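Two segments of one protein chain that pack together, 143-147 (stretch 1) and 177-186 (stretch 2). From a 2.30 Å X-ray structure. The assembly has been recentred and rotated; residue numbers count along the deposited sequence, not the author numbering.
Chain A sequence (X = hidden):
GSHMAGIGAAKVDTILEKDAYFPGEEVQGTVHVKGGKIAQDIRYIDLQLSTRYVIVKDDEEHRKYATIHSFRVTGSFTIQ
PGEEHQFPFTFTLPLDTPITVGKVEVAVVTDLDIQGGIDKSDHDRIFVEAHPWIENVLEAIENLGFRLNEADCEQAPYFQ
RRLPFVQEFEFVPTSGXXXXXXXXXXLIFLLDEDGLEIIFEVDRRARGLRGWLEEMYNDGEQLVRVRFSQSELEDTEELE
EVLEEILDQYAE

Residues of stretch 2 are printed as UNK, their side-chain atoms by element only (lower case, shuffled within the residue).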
# COMPACT_ATOMS: atom_id res chain seq x y z
N ASN A 143 -5.40 23.15 19.68
CA ASN A 143 -6.26 23.68 20.74
C ASN A 143 -5.92 23.11 22.10
O ASN A 143 -6.02 23.81 23.10
CB ASN A 143 -7.73 23.41 20.42
CG ASN A 143 -8.22 24.24 19.25
OD1 ASN A 143 -7.64 25.28 18.94
ND2 ASN A 143 -9.27 23.78 18.59
N LEU A 144 -5.46 21.86 22.13
CA LEU A 144 -5.08 21.22 23.38
C LEU A 144 -3.81 21.84 23.95
O LEU A 144 -3.45 21.54 25.08
CB LEU A 144 -4.87 19.71 23.20
CG LEU A 144 -6.10 18.82 22.97
CD1 LEU A 144 -5.68 17.36 22.90
CD2 LEU A 144 -7.09 19.00 24.10
N GLY A 145 -3.17 22.76 23.23
CA GLY A 145 -1.84 23.20 23.63
C GLY A 145 -0.64 22.69 22.87
O GLY A 145 0.41 22.47 23.45
N PHE A 146 -0.79 22.42 21.58
CA PHE A 146 0.36 22.11 20.73
C PHE A 146 0.51 23.12 19.60
O PHE A 146 -0.43 23.85 19.28
CB PHE A 146 0.25 20.72 20.14
CG PHE A 146 0.50 19.64 21.12
CD1 PHE A 146 -0.51 19.20 21.96
CD2 PHE A 146 1.74 19.06 21.21
CE1 PHE A 146 -0.28 18.20 22.88
CE2 PHE A 146 1.98 18.04 22.13
CZ PHE A 146 0.97 17.62 22.96
N ARG A 147 1.69 23.17 18.99
CA ARG A 147 1.86 23.99 17.80
C ARG A 147 2.59 23.14 16.73
O ARG A 147 3.58 22.46 17.04
CB ARG A 147 2.63 25.28 18.14
CG ARG A 147 2.64 26.32 17.04
CD ARG A 147 3.98 26.36 16.35
NE ARG A 147 5.06 26.12 17.31
CZ ARG A 147 6.30 25.76 16.97
NH1 ARG A 147 6.62 25.61 15.69
NH2 ARG A 147 7.21 25.56 17.90
N UNK A 177 1.22 21.85 30.89
CA UNK A 177 0.81 20.45 31.05
C UNK A 177 1.51 19.58 30.01
O UNK A 177 2.15 18.56 30.33
c UNK A 177 -1.32 16.96 32.61
o UNK A 177 -2.43 14.98 31.93
c UNK A 177 -2.30 16.85 30.42
c UNK A 177 -2.02 16.27 31.65
c UNK A 177 -0.90 18.25 32.35
c UNK A 177 -0.70 20.29 30.88
c UNK A 177 -1.88 18.14 30.18
c UNK A 177 -1.18 18.87 31.14
N UNK A 178 1.44 20.01 28.76
CA UNK A 178 1.98 19.18 27.70
C UNK A 178 3.52 19.23 27.65
O UNK A 178 4.15 18.22 27.36
c UNK A 178 -1.25 19.67 26.16
o UNK A 178 -3.90 17.15 26.44
c UNK A 178 -2.65 17.73 26.42
c UNK A 178 1.29 19.54 26.38
c UNK A 178 -0.29 17.56 26.64
c UNK A 178 -2.52 19.08 26.18
c UNK A 178 -1.54 16.96 26.65
c UNK A 178 -0.11 18.91 26.37
N UNK A 179 4.12 20.36 28.03
CA UNK A 179 5.58 20.40 28.25
C UNK A 179 6.01 19.38 29.29
O UNK A 179 7.04 18.71 29.13
n UNK A 179 6.53 25.07 26.83
c UNK A 179 5.63 26.03 26.63
c UNK A 179 6.02 21.79 28.70
n UNK A 179 4.68 26.25 27.54
c UNK A 179 6.53 24.16 27.97
c UNK A 179 5.88 22.83 27.60
n UNK A 179 5.71 26.80 25.54
N UNK A 180 5.22 19.25 30.35
CA UNK A 180 5.53 18.29 31.39
C UNK A 180 5.39 16.88 30.81
O UNK A 180 6.16 15.98 31.17
c UNK A 180 4.62 18.49 32.60
c UNK A 180 6.33 18.57 34.42
c UNK A 180 5.13 17.84 33.84
n UNK A 180 6.20 19.89 34.59
o UNK A 180 7.35 17.95 34.71
N UNK A 181 4.42 16.68 29.92
CA UNK A 181 4.23 15.37 29.28
C UNK A 181 5.32 14.91 28.29
O UNK A 181 5.71 13.74 28.27
s UNK A 181 0.92 13.89 27.22
c UNK A 181 0.95 14.80 25.71
c UNK A 181 2.62 14.04 27.81
c UNK A 181 2.90 15.36 28.52
N UNK A 182 5.77 15.82 27.43
CA UNK A 182 6.64 15.42 26.34
C UNK A 182 7.46 16.56 25.75
O UNK A 182 7.15 17.75 25.95
c UNK A 182 5.79 14.76 25.23
c UNK A 182 4.67 16.73 24.04
c UNK A 182 4.47 15.41 24.80
c UNK A 182 3.74 14.44 23.89
N UNK A 183 8.51 16.22 25.03
CA UNK A 183 9.23 17.23 24.26
C UNK A 183 8.56 17.48 22.91
O UNK A 183 8.44 18.62 22.45
c UNK A 183 10.68 16.82 24.14
o UNK A 183 10.78 17.39 26.43
c UNK A 183 11.36 16.81 25.48
o UNK A 183 12.44 16.21 25.62
N UNK A 184 8.08 16.42 22.26
CA UNK A 184 7.21 16.66 21.13
C UNK A 184 6.35 15.46 20.79
O UNK A 184 6.67 14.33 21.16
o UNK A 184 10.55 14.59 20.23
c UNK A 184 10.18 15.78 20.08
c UNK A 184 8.05 17.13 19.89
o UNK A 184 10.80 16.72 20.59
c UNK A 184 8.94 16.08 19.26
N UNK A 185 5.27 15.74 20.05
CA UNK A 185 4.30 14.77 19.59
C UNK A 185 4.40 14.52 18.06
O UNK A 185 4.61 15.45 17.30
c UNK A 185 1.65 13.12 20.07
c UNK A 185 1.73 14.47 19.39
c UNK A 185 2.90 15.27 19.94
c UNK A 185 0.46 15.27 19.53
N UNK A 186 4.25 13.28 17.62
CA UNK A 186 4.30 12.94 16.22
C UNK A 186 3.03 12.21 15.83
O UNK A 186 2.66 11.24 16.49
o UNK A 186 8.29 13.76 17.52
c UNK A 186 5.51 12.05 15.91
c UNK A 186 7.48 12.85 17.32
c UNK A 186 6.86 12.77 15.92
o UNK A 186 7.19 12.01 18.21

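Position 177 carries one carbon, then a ring of six carbons bearing a single oxygen. The ring makes no contact with stretch 1, so chemistry alone names it: Tyr 177. Its backbone O accepts a helical hydrogen bond from N of position 181 at 3.0 Å.

Position 178 has the same composition, one carbon and a six-carbon ring with one oxygen, but here CA-to-CB points toward stretch 1 and the ring lies against Leu 144, Gly 145 and Phe 146. It is Tyr 178. CE1 of Phe 146 sits over one face of its ring, 3.6 Å from CG of Tyr 178; the centroids are 4.9 Å apart and the planes meet at 39°, an oblique aromatic pair. CB of Leu 144 packs 3.8 Å from CE2 of Tyr 178.

Position 179 shows three carbons, a nitrogen, then a carbon with two more nitrogens: a guanidinium, hence Arg 179. It is exposed and makes no contact. Position 180 has three carbons, the third carrying one oxygen and one nitrogen, and is out of reach: Gln 180, an amide on the exposed side of the helix.

Position 181 is an unbranched run of two carbons, a sulfur and a carbon, its end at the edge of the Phe 146 ring: Met 181. CE of Met 181 lies 3.9 Å from CZ of Phe 146.

Position 182 has four carbons forked at the second, one tip at the edge of the same ring: Leu 182. It is the first residue to leave helical angles, although its N still bonds O of Tyr 178 at 2.9 Å. CD1 of Leu 182 meets CE2 of Phe 146 at 3.5 Å.

Position 183 has two carbons, the second with two oxygens: Asp 183, exposed and out of reach. Position 184 has three carbons, the third with two oxygens: Glu 184, whose end leads away and is hydrogen-bonded elsewhere in the structure.

Position 185 repeats the four-carbon fork, with a tip over a face of the Phe 146 ring: Leu 185. CD2 of Leu 185 is 4.2 Å from the centroid of that ring, a CH-pi contact. Position 186, three carbons ending in two oxygens, is Glu 186, out of reach.

The rule is one aromatic plug in an apolar socket, with no hydrogen bond across. Phe 146 is buried among residues from helix end, turn and strand. Gly 145 lets the chain turn at positive phi, where a CB would jam against the preceding carbonyl and come 3.4 Å from CD2 of Tyr 178.

Stretch 2 (177-186) YYRQMLDELE
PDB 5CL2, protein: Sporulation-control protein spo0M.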